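Local coordinates for flagellar motor switch protein fliG (Thermotoga maritima, PDB 3AJC) that probably forms part of the switch complex that sets the direction of flagellar rotation, here as a clockwise-biased mutant fragment spanning the middle and C-terminal domains, at residues 3-8 with 32-37; 36-41 with 99-104; 51-56 with 111-116; 57-62 with 92-97; 144-149 with 209-214. All blocks are in the same frame, centred on the assembly; numbering follows the deposited sequence.

How the interactions relate
Interactions 1 to 4 tie together the N-terminal half of this helical fragment, while interaction 5 lies apart in the C-terminal region. Interactions 1 and 2 share Asp36 and Pro37, and their centres are about 13 Å apart. Interaction 4 is nested in the chain inside the loops closed by interactions 2 and 3, with its centre about 12 Å and about 11 Å from theirs; it shares helix 92-100 with interaction 2 and helix 49-60 with interaction 3. It also holds Arg58 of the EHPQR motif, which matters for FliM binding. Glu54 of interaction 3 lies about 5 Å from Arg58, side chain to side chain. Interaction 5 is centred about 24 Å from interaction 4.

Interaction 1 (3-8 with 32-37); sequences KPFSFV and LSYLDP
Tyr34, near the C-terminal end of helix 25-33, meets three consecutive residues of the N-terminal segment, Lys3, Pro4 and Phe5. Followed outward, its CB lies 3.6 Å from CD2 of Phe5. CG and CD1 stay beside the same Phe5 ring, whose CE2 is 3.7 Å from Tyr34 CD1; the two rings are tilted obliquely, their planes 36° apart. Phe5 CG is anti to the carbonyl carbon (chi1 -61°), and from there CD2 reaches the tyrosine. On the other side of CG, Tyr34 CD2 has Lys3 CE at the ring edge, 4.1 Å away. Farther out, CE2 meets Pro4 CG at 3.9 Å, while Pro4 CB sits over one ring face in a CH-pi contact, 4.2 Å from the centroid of the Tyr34 ring. An alanine at Tyr34 would probably leave Pro4 without the ring face it rests on and Phe5 freer to turn. The backbones are joined by a water that donates to Pro4 O at 2.6 Å and to Tyr34 O at 2.7 Å. A type II turn from Lys3 to Ser6 presents Pro4 and Phe5 to the tyrosine. Beside Tyr34, Leu35 CD2 packs tightly against Val8 CG1, 3.5 Å away. The N-terminal segment thus lies against the link between helices 25-33 and 37-46: Leu35 also touches Ile43 of the latter helix, and Tyr34 touches Val89 in the loop before helix 92-100.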
# COMPACT_ATOMS: atom_id res chain seq x y z
N LYS A 3 7.75 -17.77 9.76
CA LYS A 3 6.63 -16.87 9.96
C LYS A 3 5.30 -17.60 10.22
O LYS A 3 5.00 -18.64 9.61
CB LYS A 3 6.50 -15.97 8.77
CG LYS A 3 5.65 -14.74 9.09
CD LYS A 3 5.65 -13.71 7.99
CE LYS A 3 5.03 -12.41 8.46
NZ LYS A 3 4.88 -11.57 7.25
N PRO A 4 4.50 -17.06 11.16
CA PRO A 4 3.21 -17.61 11.54
C PRO A 4 2.29 -17.73 10.32
O PRO A 4 2.35 -16.90 9.41
CB PRO A 4 2.71 -16.62 12.59
CG PRO A 4 3.97 -16.06 13.21
CD PRO A 4 4.85 -15.89 11.99
N PHE A 5 1.46 -18.78 10.29
CA PHE A 5 0.51 -18.99 9.20
C PHE A 5 1.21 -19.29 7.91
O PHE A 5 0.56 -19.30 6.86
CB PHE A 5 -0.41 -17.77 9.03
CG PHE A 5 -1.22 -17.51 10.24
CD1 PHE A 5 -2.29 -18.32 10.56
CD2 PHE A 5 -0.83 -16.55 11.16
CE1 PHE A 5 -2.95 -18.19 11.77
CE2 PHE A 5 -1.51 -16.42 12.39
CZ PHE A 5 -2.57 -17.25 12.68
N SER A 6 2.52 -19.50 7.97
CA SER A 6 3.27 -19.81 6.79
C SER A 6 2.76 -21.08 6.11
O SER A 6 3.07 -21.27 4.94
CB SER A 6 4.74 -19.97 7.13
OG SER A 6 5.27 -21.08 6.42
N PHE A 7 2.02 -21.94 6.80
CA PHE A 7 1.55 -23.17 6.16
C PHE A 7 0.31 -22.89 5.29
O PHE A 7 -0.28 -23.83 4.73
CB PHE A 7 1.20 -24.22 7.23
CG PHE A 7 0.07 -23.80 8.13
CD1 PHE A 7 0.30 -23.22 9.37
CD2 PHE A 7 -1.24 -23.82 7.65
CE1 PHE A 7 -0.75 -22.64 10.10
CE2 PHE A 7 -2.28 -23.23 8.38
CZ PHE A 7 -2.03 -22.65 9.60
N VAL A 8 -0.06 -21.62 5.17
CA VAL A 8 -1.23 -21.24 4.40
C VAL A 8 -1.11 -21.46 2.90
O VAL A 8 -2.07 -21.91 2.29
CB VAL A 8 -1.64 -19.78 4.67
CG1 VAL A 8 -2.09 -19.10 3.37
CG2 VAL A 8 -2.80 -19.76 5.66
N LEU A 32 -5.08 -13.05 8.33
CA LEU A 32 -4.83 -12.38 7.06
C LEU A 32 -3.69 -11.37 7.12
O LEU A 32 -2.92 -11.24 6.16
CB LEU A 32 -6.09 -11.68 6.54
CG LEU A 32 -7.37 -12.49 6.25
CD1 LEU A 32 -8.24 -11.74 5.24
CD2 LEU A 32 -7.01 -13.83 5.69
N SER A 33 -3.59 -10.65 8.24
CA SER A 33 -2.54 -9.65 8.37
C SER A 33 -1.16 -10.30 8.34
O SER A 33 -0.15 -9.61 8.18
CB SER A 33 -2.72 -8.82 9.66
OG SER A 33 -2.23 -9.51 10.79
N TYR A 34 -1.11 -11.63 8.48
CA TYR A 34 0.15 -12.36 8.44
C TYR A 34 0.49 -12.93 7.07
O TYR A 34 1.59 -13.43 6.84
CB TYR A 34 0.15 -13.52 9.45
CG TYR A 34 0.62 -13.14 10.83
CD1 TYR A 34 -0.29 -12.97 11.87
CD2 TYR A 34 1.97 -12.93 11.09
CE1 TYR A 34 0.13 -12.60 13.15
CE2 TYR A 34 2.41 -12.56 12.36
CZ TYR A 34 1.48 -12.39 13.38
OH TYR A 34 1.90 -12.04 14.64
N LEU A 35 -0.46 -12.85 6.14
CA LEU A 35 -0.25 -13.39 4.81
C LEU A 35 0.20 -12.34 3.80
O LEU A 35 0.18 -11.14 4.06
CB LEU A 35 -1.53 -14.04 4.30
CG LEU A 35 -2.17 -15.10 5.19
CD1 LEU A 35 -3.55 -15.46 4.64
CD2 LEU A 35 -1.26 -16.32 5.28
N ASP A 36 0.64 -12.83 2.65
CA ASP A 36 1.03 -11.96 1.56
C ASP A 36 -0.32 -11.34 1.18
O ASP A 36 -1.33 -12.04 1.11
CB ASP A 36 1.61 -12.81 0.42
CG ASP A 36 2.27 -11.98 -0.65
OD1 ASP A 36 2.85 -10.92 -0.32
OD2 ASP A 36 2.24 -12.40 -1.83
N PRO A 37 -0.37 -10.01 0.98
CA PRO A 37 -1.58 -9.27 0.63
C PRO A 37 -2.45 -9.83 -0.51
O PRO A 37 -3.68 -9.88 -0.38
CB PRO A 37 -1.05 -7.87 0.33
CG PRO A 37 0.07 -7.74 1.32
CD PRO A 37 0.77 -9.08 1.17
O HOH W 1 2.53 -15.95 6.97

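Interaction 2 (36-41 with 99-104); sequences DPPVAA and MNNLDR
Asn101, where helix 92-100 runs out, makes most of the contact with the first turn of helix 37-46. Its CB packs on CB of Ala41 at 3.6 Å, and its backbone O is 3.5 Å from the same methyl. Chi1 (-69°) puts CG anti to the carbonyl carbon, beside Pro38, and the side chain runs alongside the proline ring, both pointing the same way, with OD1 3.9 Å from Pro38 CG. The amide nitrogen ND2 reaches the neighbouring Pro37, 3.9 Å from its CB, and makes a weak hydrogen bond back to Glu97 O of helix 92-100. Leu102 follows with one branch: CD2 comes to 3.3 Å from Ala41 O and 4.1 Å from Ala41 CB. Asp103 then turns to its own chain as the N-cap of helix 104-117, where OD1 also bonds to Thr106 OG1. No hydrogen bond links the two segments; a helix end and a helix start, the latter in the middle domain, meet through small surfaces, consistent with the armadillo-like helical packing of FliG.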
# COMPACT_ATOMS: atom_id res chain seq x y z
N ASP A 36 0.64 -12.83 2.65
CA ASP A 36 1.03 -11.96 1.56
C ASP A 36 -0.32 -11.34 1.18
O ASP A 36 -1.33 -12.04 1.11
CB ASP A 36 1.61 -12.81 0.42
CG ASP A 36 2.27 -11.98 -0.65
OD1 ASP A 36 2.85 -10.92 -0.32
OD2 ASP A 36 2.24 -12.40 -1.83
N PRO A 37 -0.37 -10.01 0.98
CA PRO A 37 -1.58 -9.27 0.63
C PRO A 37 -2.45 -9.83 -0.51
O PRO A 37 -3.68 -9.88 -0.38
CB PRO A 37 -1.05 -7.87 0.33
CG PRO A 37 0.07 -7.74 1.32
CD PRO A 37 0.77 -9.08 1.17
N PRO A 38 -1.84 -10.23 -1.65
CA PRO A 38 -2.67 -10.76 -2.75
C PRO A 38 -3.41 -12.01 -2.28
O PRO A 38 -4.55 -12.27 -2.68
CB PRO A 38 -1.64 -11.08 -3.84
CG PRO A 38 -0.51 -10.08 -3.55
CD PRO A 38 -0.42 -10.14 -2.04
N VAL A 39 -2.76 -12.77 -1.41
CA VAL A 39 -3.33 -13.98 -0.86
C VAL A 39 -4.47 -13.56 0.07
O VAL A 39 -5.58 -14.08 -0.02
CB VAL A 39 -2.28 -14.77 -0.07
CG1 VAL A 39 -2.91 -15.98 0.60
CG2 VAL A 39 -1.15 -15.19 -1.00
N ALA A 40 -4.19 -12.60 0.95
CA ALA A 40 -5.20 -12.11 1.88
C ALA A 40 -6.38 -11.51 1.13
O ALA A 40 -7.52 -11.73 1.52
CB ALA A 40 -4.60 -11.05 2.81
N ALA A 41 -6.10 -10.75 0.07
CA ALA A 41 -7.19 -10.14 -0.69
C ALA A 41 -8.06 -11.23 -1.30
O ALA A 41 -9.28 -11.13 -1.29
CB ALA A 41 -6.62 -9.21 -1.79
N MET A 99 -6.52 -3.98 -0.06
CA MET A 99 -7.53 -3.29 -0.85
C MET A 99 -7.08 -3.13 -2.31
O MET A 99 -7.89 -3.23 -3.23
CB MET A 99 -7.82 -1.91 -0.23
CG MET A 99 -8.55 -1.96 1.13
SD MET A 99 -10.32 -2.36 0.98
CE MET A 99 -11.01 -0.73 0.71
N ASN A 100 -5.79 -2.90 -2.53
CA ASN A 100 -5.29 -2.75 -3.89
C ASN A 100 -5.39 -4.07 -4.68
O ASN A 100 -5.58 -4.06 -5.90
CB ASN A 100 -3.84 -2.27 -3.89
CG ASN A 100 -3.72 -0.78 -3.70
OD1 ASN A 100 -4.53 -0.00 -4.20
ND2 ASN A 100 -2.68 -0.36 -2.99
N ASN A 101 -5.28 -5.18 -3.98
CA ASN A 101 -5.35 -6.49 -4.63
C ASN A 101 -6.73 -7.11 -4.69
O ASN A 101 -6.88 -8.23 -5.19
CB ASN A 101 -4.38 -7.45 -3.93
CG ASN A 101 -2.94 -7.08 -4.18
OD1 ASN A 101 -2.44 -7.21 -5.31
ND2 ASN A 101 -2.26 -6.61 -3.14
N LEU A 102 -7.74 -6.42 -4.17
CA LEU A 102 -9.10 -6.93 -4.22
C LEU A 102 -9.64 -6.58 -5.60
O LEU A 102 -9.06 -5.75 -6.30
CB LEU A 102 -10.00 -6.25 -3.18
CG LEU A 102 -10.12 -6.77 -1.74
CD1 LEU A 102 -11.08 -5.84 -0.94
CD2 LEU A 102 -10.64 -8.20 -1.73
N ASP A 103 -10.74 -7.22 -5.99
CA ASP A 103 -11.36 -6.89 -7.25
C ASP A 103 -11.96 -5.51 -6.97
O ASP A 103 -12.38 -5.23 -5.85
CB ASP A 103 -12.47 -7.89 -7.60
CG ASP A 103 -13.54 -7.97 -6.52
OD1 ASP A 103 -13.25 -8.51 -5.42
OD2 ASP A 103 -14.68 -7.50 -6.76
N ARG A 104 -12.00 -4.66 -7.99
CA ARG A 104 -12.55 -3.31 -7.88
C ARG A 104 -13.88 -3.23 -7.14
O ARG A 104 -14.05 -2.42 -6.24
CB ARG A 104 -12.72 -2.71 -9.27
CG ARG A 104 -12.26 -1.28 -9.38
CD ARG A 104 -11.48 -1.13 -10.66
NE ARG A 104 -10.43 -2.15 -10.70
CZ ARG A 104 -9.74 -2.47 -11.79
NH1 ARG A 104 -9.97 -1.85 -12.94
NH2 ARG A 104 -8.81 -3.41 -11.72

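Interaction 3 (51-56 with 111-116); sequences LQTEVL and MDKLVQ
Thr53 and Leu56 of helix 49-60 face Lys113 and Leu114 of helix 104-117, two helices of the armadillo-like stack of FliG; the axes of segments 51-56 and 111-116 cross at -61° and approach to 9.9 Å. The packed side is apolar and centres on Leu114. The Leu114 and Thr53 side chains run past one another, with Leu114 CD2 3.7 Å from Thr53 CG2, whereas Leu114 CD1 meets Leu56 CD1 at 4.0 Å. Ile125 of helix 119-128 touches both leucines. The outer side is polar and more exposed. Here Lys113, with CG anti to the backbone N (chi1 -171°) and the rest of the chain extended, reaches across beside Thr53 to Glu54. CB of Glu54 points away from the opposing helix, but a bend at chi2 (47°), which places CD, returns the carboxylate to the lysine. The other carboxylate oxygen, OE2, forms a salt bridge with Lys57, so one acid serves two lysines. An alanine at Glu54 would probably leave both ammonium groups without this shared mate and that of Lys113 less fixed. In the salt bridge across the helices, Lys113 NZ stands 2.9 Å from Glu54 OE1, nearly in line with the C-O bond.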
# COMPACT_ATOMS: atom_id res chain seq x y z
N LEU A 51 -18.82 -10.08 6.47
CA LEU A 51 -17.58 -10.07 7.24
C LEU A 51 -16.51 -9.16 6.64
O LEU A 51 -15.65 -8.64 7.35
CB LEU A 51 -16.99 -11.48 7.32
CG LEU A 51 -17.84 -12.62 7.85
CD1 LEU A 51 -17.00 -13.90 7.84
CD2 LEU A 51 -18.33 -12.30 9.26
N GLN A 52 -16.58 -8.98 5.32
CA GLN A 52 -15.60 -8.21 4.57
C GLN A 52 -15.17 -6.87 5.17
O GLN A 52 -14.00 -6.70 5.49
CB GLN A 52 -16.06 -8.05 3.11
CG GLN A 52 -16.46 -9.40 2.50
CD GLN A 52 -16.66 -9.36 0.99
OE1 GLN A 52 -17.29 -8.44 0.45
NE2 GLN A 52 -16.14 -10.36 0.31
N THR A 53 -16.10 -5.93 5.32
CA THR A 53 -15.74 -4.62 5.87
C THR A 53 -15.18 -4.70 7.29
O THR A 53 -14.11 -4.15 7.58
CB THR A 53 -16.92 -3.65 5.87
OG1 THR A 53 -17.39 -3.47 4.53
CG2 THR A 53 -16.50 -2.30 6.41
N GLU A 54 -15.91 -5.38 8.17
CA GLU A 54 -15.49 -5.51 9.56
C GLU A 54 -14.08 -6.11 9.65
O GLU A 54 -13.23 -5.60 10.39
CB GLU A 54 -16.50 -6.38 10.32
CG GLU A 54 -17.15 -5.71 11.54
CD GLU A 54 -17.66 -4.28 11.26
OE1 GLU A 54 -18.25 -4.03 10.18
OE2 GLU A 54 -17.47 -3.40 12.13
N VAL A 55 -13.83 -7.17 8.90
CA VAL A 55 -12.51 -7.81 8.91
C VAL A 55 -11.43 -6.87 8.39
O VAL A 55 -10.32 -6.83 8.92
CB VAL A 55 -12.50 -9.09 8.05
CG1 VAL A 55 -11.06 -9.49 7.72
CG2 VAL A 55 -13.22 -10.22 8.80
N LEU A 56 -11.76 -6.10 7.36
CA LEU A 56 -10.79 -5.18 6.78
C LEU A 56 -10.48 -4.07 7.80
O LEU A 56 -9.32 -3.66 7.96
CB LEU A 56 -11.33 -4.58 5.47
CG LEU A 56 -10.35 -3.78 4.60
CD1 LEU A 56 -10.07 -2.40 5.20
CD2 LEU A 56 -9.05 -4.56 4.46
N MET A 111 -14.80 0.31 0.86
CA MET A 111 -14.40 1.70 1.01
C MET A 111 -15.61 2.60 1.25
O MET A 111 -15.56 3.50 2.09
CB MET A 111 -13.61 2.17 -0.22
CG MET A 111 -13.03 3.59 -0.11
SD MET A 111 -12.02 3.87 1.39
CE MET A 111 -10.35 3.21 0.90
N ASP A 112 -16.70 2.35 0.52
CA ASP A 112 -17.91 3.14 0.69
C ASP A 112 -18.44 2.99 2.11
O ASP A 112 -18.87 3.96 2.73
CB ASP A 112 -19.00 2.71 -0.30
CG ASP A 112 -18.75 3.25 -1.71
OD1 ASP A 112 -17.87 4.13 -1.87
OD2 ASP A 112 -19.45 2.80 -2.64
N LYS A 113 -18.42 1.77 2.64
CA LYS A 113 -18.90 1.57 3.99
C LYS A 113 -17.99 2.26 5.01
O LYS A 113 -18.48 2.89 5.94
CB LYS A 113 -19.00 0.08 4.33
CG LYS A 113 -19.71 -0.15 5.67
CD LYS A 113 -19.58 -1.56 6.19
CE LYS A 113 -20.38 -1.74 7.49
NZ LYS A 113 -20.12 -3.07 8.14
N LEU A 114 -16.68 2.14 4.85
CA LEU A 114 -15.76 2.77 5.79
C LEU A 114 -15.92 4.29 5.77
O LEU A 114 -15.77 4.96 6.79
CB LEU A 114 -14.31 2.41 5.48
CG LEU A 114 -13.85 0.97 5.67
CD1 LEU A 114 -12.36 0.89 5.35
CD2 LEU A 114 -14.11 0.50 7.09
N VAL A 115 -16.21 4.83 4.59
CA VAL A 115 -16.39 6.26 4.44
C VAL A 115 -17.57 6.68 5.31
O VAL A 115 -17.57 7.77 5.89
CB VAL A 115 -16.68 6.63 2.97
CG1 VAL A 115 -17.19 8.06 2.87
CG2 VAL A 115 -15.42 6.46 2.13
N GLN A 116 -18.56 5.80 5.40
CA GLN A 116 -19.75 6.09 6.19
C GLN A 116 -19.59 5.90 7.70
O GLN A 116 -20.05 6.74 8.47
CB GLN A 116 -20.92 5.24 5.69
CG GLN A 116 -21.64 5.87 4.52
CD GLN A 116 -22.29 7.21 4.87
OE1 GLN A 116 -22.84 7.89 4.01
NE2 GLN A 116 -22.23 7.58 6.15

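Interaction 4 (57-62 with 92-97); sequences KRIALL and IDTAAE
Chi1 of Ile59 (-70°) and of Thr94 (-57°) puts CG1 and OG1 anti to the carbonyl carbon, which leaves each CG2 anti to its own backbone N; these two methyls meet at 3.9 Å, the side chains crossing at about a right angle. Ile92 CB points away from the other segment, yet the chain folds back at chi2 (-57°), which places CD1 3.7 Å from Ala60 O and 4.2 Å from Ala60 CB. Between these two pairs the methyls of Ala60 and Ala95 touch, CB to CB at 3.9 Å. With an alanine on one side and the Ile92 CB turned away on the other, CA of Ala60 comes to 4.8 Å from CA of Ile92. This is the last turn of helix 49-60 meeting the first turn of helix 92-100 in the buried interior of the armadillo-like helical stack of FliG. No hydrogen bond joins the two segments, although the backbone of Ile59 bonds to that of Gly91. Arg58 of the EHPQR motif, important for FliM binding, takes no part in this packing: its NH1 is hydrogen-bonded to Gln26 of the same motif, and its side chain touches His24 and Pro25.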
# COMPACT_ATOMS: atom_id res chain seq x y z
N LYS A 57 -11.51 -3.60 8.51
CA LYS A 57 -11.33 -2.56 9.51
C LYS A 57 -10.45 -3.06 10.67
O LYS A 57 -9.56 -2.34 11.13
CB LYS A 57 -12.69 -2.10 10.05
CG LYS A 57 -12.61 -0.89 10.97
CD LYS A 57 -13.99 -0.47 11.46
CE LYS A 57 -14.55 -1.47 12.46
NZ LYS A 57 -15.90 -1.08 12.96
N ARG A 58 -10.68 -4.29 11.13
CA ARG A 58 -9.90 -4.87 12.21
C ARG A 58 -8.44 -5.05 11.80
O ARG A 58 -7.54 -4.99 12.64
CB ARG A 58 -10.48 -6.21 12.63
CG ARG A 58 -11.70 -6.09 13.52
CD ARG A 58 -12.37 -7.43 13.73
NE ARG A 58 -13.57 -7.30 14.56
CZ ARG A 58 -13.56 -7.06 15.86
NH1 ARG A 58 -12.40 -6.93 16.51
NH2 ARG A 58 -14.70 -6.94 16.53
N ILE A 59 -8.21 -5.28 10.51
CA ILE A 59 -6.85 -5.45 10.02
C ILE A 59 -6.18 -4.08 10.08
O ILE A 59 -5.00 -3.95 10.44
CB ILE A 59 -6.83 -5.98 8.57
CG1 ILE A 59 -7.30 -7.44 8.54
CG2 ILE A 59 -5.42 -5.86 7.99
CD1 ILE A 59 -7.38 -8.05 7.15
N ALA A 60 -6.95 -3.06 9.72
CA ALA A 60 -6.46 -1.69 9.70
C ALA A 60 -6.14 -1.20 11.12
O ALA A 60 -5.18 -0.45 11.32
CB ALA A 60 -7.50 -0.78 9.06
N LEU A 61 -6.95 -1.62 12.09
CA LEU A 61 -6.77 -1.20 13.48
C LEU A 61 -6.33 -2.36 14.37
O LEU A 61 -6.63 -2.39 15.56
CB LEU A 61 -8.08 -0.62 14.01
CG LEU A 61 -8.74 0.51 13.21
CD1 LEU A 61 -10.16 0.67 13.68
CD2 LEU A 61 -7.96 1.81 13.37
N LEU A 62 -5.61 -3.30 13.78
CA LEU A 62 -5.18 -4.50 14.49
C LEU A 62 -4.74 -4.40 15.95
O LEU A 62 -5.25 -5.13 16.79
CB LEU A 62 -4.08 -5.22 13.69
CG LEU A 62 -3.89 -6.66 14.15
CD1 LEU A 62 -5.14 -7.47 13.84
CD2 LEU A 62 -2.69 -7.27 13.45
N ILE A 92 -2.43 0.09 8.78
CA ILE A 92 -2.94 0.77 7.60
C ILE A 92 -2.31 0.30 6.29
O ILE A 92 -3.01 0.15 5.29
CB ILE A 92 -2.75 2.30 7.71
CG1 ILE A 92 -3.41 2.81 9.00
CG2 ILE A 92 -3.34 3.01 6.49
CD1 ILE A 92 -4.88 2.48 9.11
N ASP A 93 -1.00 0.08 6.29
CA ASP A 93 -0.32 -0.38 5.08
C ASP A 93 -0.82 -1.76 4.62
O ASP A 93 -1.07 -1.98 3.44
CB ASP A 93 1.19 -0.41 5.32
CG ASP A 93 1.88 0.84 4.78
OD1 ASP A 93 2.05 0.94 3.55
OD2 ASP A 93 2.25 1.71 5.60
N THR A 94 -0.95 -2.68 5.57
CA THR A 94 -1.44 -4.01 5.26
C THR A 94 -2.82 -3.90 4.60
O THR A 94 -3.05 -4.43 3.52
CB THR A 94 -1.56 -4.84 6.54
OG1 THR A 94 -0.28 -4.87 7.19
CG2 THR A 94 -2.01 -6.27 6.23
N ALA A 95 -3.72 -3.18 5.27
CA ALA A 95 -5.08 -2.98 4.78
C ALA A 95 -5.10 -2.41 3.36
O ALA A 95 -5.81 -2.92 2.49
CB ALA A 95 -5.84 -2.07 5.73
N ALA A 96 -4.33 -1.35 3.14
CA ALA A 96 -4.26 -0.69 1.85
C ALA A 96 -3.76 -1.64 0.76
O ALA A 96 -4.23 -1.59 -0.38
CB ALA A 96 -3.34 0.55 1.94
N GLU A 97 -2.78 -2.47 1.11
CA GLU A 97 -2.20 -3.42 0.18
C GLU A 97 -3.24 -4.48 -0.19
O GLU A 97 -3.32 -4.92 -1.33
CB GLU A 97 -0.96 -4.08 0.81
CG GLU A 97 0.32 -3.24 0.66
CD GLU A 97 1.40 -3.56 1.70
OE1 GLU A 97 1.57 -4.75 2.06
OE2 GLU A 97 2.08 -2.62 2.16

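Interaction 5 (144-149 with 209-214); sequences QLVLRE and RRLEEA
Leu211, near the end of helix 194-213, carries the apolar part of the contact through a single methyl, CD1. That methyl sits 3.7 Å from CD2 of Leu145 and 4.1 Å from CG2 of Val146, the leucine crossing both side chains obliquely. Glu149 adds its aliphatic stem, with CG 4.3 Å from Leu211 CD1. Leu211 CG is anti to the carbonyl carbon (chi1 -79°), on the side of helix 140-147, and from there CD1 reaches all three residues. The polar part is a loose salt bridge on the solvent side. Arg210 NH2 donates a weak hydrogen bond to Glu149 OE2 at 3.4 Å, bent to 142° at the hydrogen. The oxygen lies at the edge of the guanidinium, near its plane, but the carboxylate is turned 60° from that plane, so the two groups are not coplanar, as a two-pronged bridge would need. Glu149 N itself bonds to Val146 O at 2.9 Å. Within the C-terminal domain the contact joins helix 140-147 to the end of helix 194-213. Val146 and Glu149 also touch Ile208 and Ile207 one turn earlier on that helix, while the chain beyond brings Ile217 against Leu211 and Glu216 against Leu145.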
# COMPACT_ATOMS: atom_id res chain seq x y z
N GLN A 144 5.64 18.10 -10.88
CA GLN A 144 6.84 18.94 -10.79
C GLN A 144 7.17 19.17 -9.31
O GLN A 144 8.33 19.09 -8.90
CB GLN A 144 6.59 20.29 -11.48
CG GLN A 144 6.59 20.21 -13.00
CD GLN A 144 5.76 21.32 -13.65
OE1 GLN A 144 5.63 22.42 -13.11
NE2 GLN A 144 5.19 21.02 -14.82
N LEU A 145 6.16 19.44 -8.51
CA LEU A 145 6.35 19.64 -7.08
C LEU A 145 7.12 18.43 -6.51
O LEU A 145 8.09 18.58 -5.76
CB LEU A 145 4.98 19.73 -6.39
CG LEU A 145 4.88 20.40 -5.03
CD1 LEU A 145 4.62 21.90 -5.24
CD2 LEU A 145 3.74 19.78 -4.21
N VAL A 146 6.67 17.24 -6.88
CA VAL A 146 7.28 15.99 -6.42
C VAL A 146 8.72 15.81 -6.90
O VAL A 146 9.59 15.41 -6.12
CB VAL A 146 6.42 14.78 -6.88
CG1 VAL A 146 7.08 13.45 -6.49
CG2 VAL A 146 5.03 14.88 -6.27
N LEU A 147 8.96 16.08 -8.17
CA LEU A 147 10.29 15.93 -8.76
C LEU A 147 11.41 16.70 -8.05
O LEU A 147 12.53 16.20 -7.92
CB LEU A 147 10.24 16.32 -10.24
CG LEU A 147 9.39 15.39 -11.11
CD1 LEU A 147 9.51 15.81 -12.56
CD2 LEU A 147 9.83 13.95 -10.94
N ARG A 148 11.10 17.90 -7.58
CA ARG A 148 12.11 18.69 -6.88
C ARG A 148 12.58 18.00 -5.60
O ARG A 148 13.60 18.39 -5.03
CB ARG A 148 11.56 20.08 -6.56
CG ARG A 148 11.46 20.98 -7.78
CD ARG A 148 10.80 22.32 -7.45
NE ARG A 148 9.47 22.13 -6.89
CZ ARG A 148 8.56 23.09 -6.77
NH1 ARG A 148 8.85 24.32 -7.18
NH2 ARG A 148 7.37 22.83 -6.24
N GLU A 149 11.84 16.98 -5.16
CA GLU A 149 12.17 16.26 -3.93
C GLU A 149 12.82 14.90 -4.19
O GLU A 149 13.06 14.15 -3.25
CB GLU A 149 10.90 16.05 -3.12
CG GLU A 149 10.05 17.30 -2.98
CD GLU A 149 10.46 18.16 -1.80
OE1 GLU A 149 10.08 19.35 -1.77
OE2 GLU A 149 11.15 17.64 -0.89
N ARG A 209 2.98 11.07 -0.37
CA ARG A 209 2.12 10.97 0.80
C ARG A 209 2.34 12.15 1.75
O ARG A 209 1.40 12.65 2.37
CB ARG A 209 2.36 9.65 1.52
CG ARG A 209 1.21 9.21 2.41
CD ARG A 209 1.38 7.76 2.82
NE ARG A 209 2.50 7.57 3.73
CZ ARG A 209 3.36 6.56 3.66
NH1 ARG A 209 3.24 5.64 2.70
NH2 ARG A 209 4.34 6.45 4.54
N ARG A 210 3.59 12.60 1.86
CA ARG A 210 3.94 13.72 2.73
C ARG A 210 3.52 15.07 2.13
O ARG A 210 3.09 15.97 2.86
CB ARG A 210 5.44 13.75 3.01
CG ARG A 210 5.90 14.99 3.75
CD ARG A 210 7.38 14.92 4.10
NE ARG A 210 8.22 14.79 2.91
CZ ARG A 210 8.40 15.75 2.00
NH1 ARG A 210 7.79 16.92 2.14
NH2 ARG A 210 9.18 15.53 0.95
N LEU A 211 3.64 15.21 0.82
CA LEU A 211 3.27 16.45 0.16
C LEU A 211 1.76 16.66 0.10
O LEU A 211 1.30 17.76 -0.18
CB LEU A 211 3.85 16.51 -1.26
CG LEU A 211 5.33 16.89 -1.34
CD1 LEU A 211 5.75 16.96 -2.79
CD2 LEU A 211 5.56 18.23 -0.65
N GLU A 212 1.00 15.61 0.37
CA GLU A 212 -0.45 15.74 0.35
C GLU A 212 -0.94 15.96 1.78
O GLU A 212 -2.01 16.55 1.99
CB GLU A 212 -1.11 14.51 -0.27
CG GLU A 212 -0.86 13.21 0.45
CD GLU A 212 -1.53 12.06 -0.25
OE1 GLU A 212 -2.74 12.18 -0.53
OE2 GLU A 212 -0.86 11.04 -0.53
N GLU A 213 -0.17 15.48 2.75
CA GLU A 213 -0.50 15.67 4.15
C GLU A 213 -0.34 17.16 4.37
O GLU A 213 -0.99 17.77 5.23
CB GLU A 213 0.47 14.89 5.04
CG GLU A 213 0.23 13.39 5.05
CD GLU A 213 -0.71 12.97 6.16
OE1 GLU A 213 -1.05 11.77 6.21
OE2 GLU A 213 -1.09 13.83 6.98
N ALA A 214 0.55 17.75 3.58
CA ALA A 214 0.83 19.18 3.62
C ALA A 214 -0.21 19.87 2.74
O ALA A 214 -0.08 21.05 2.41
CB ALA A 214 2.23 19.45 3.09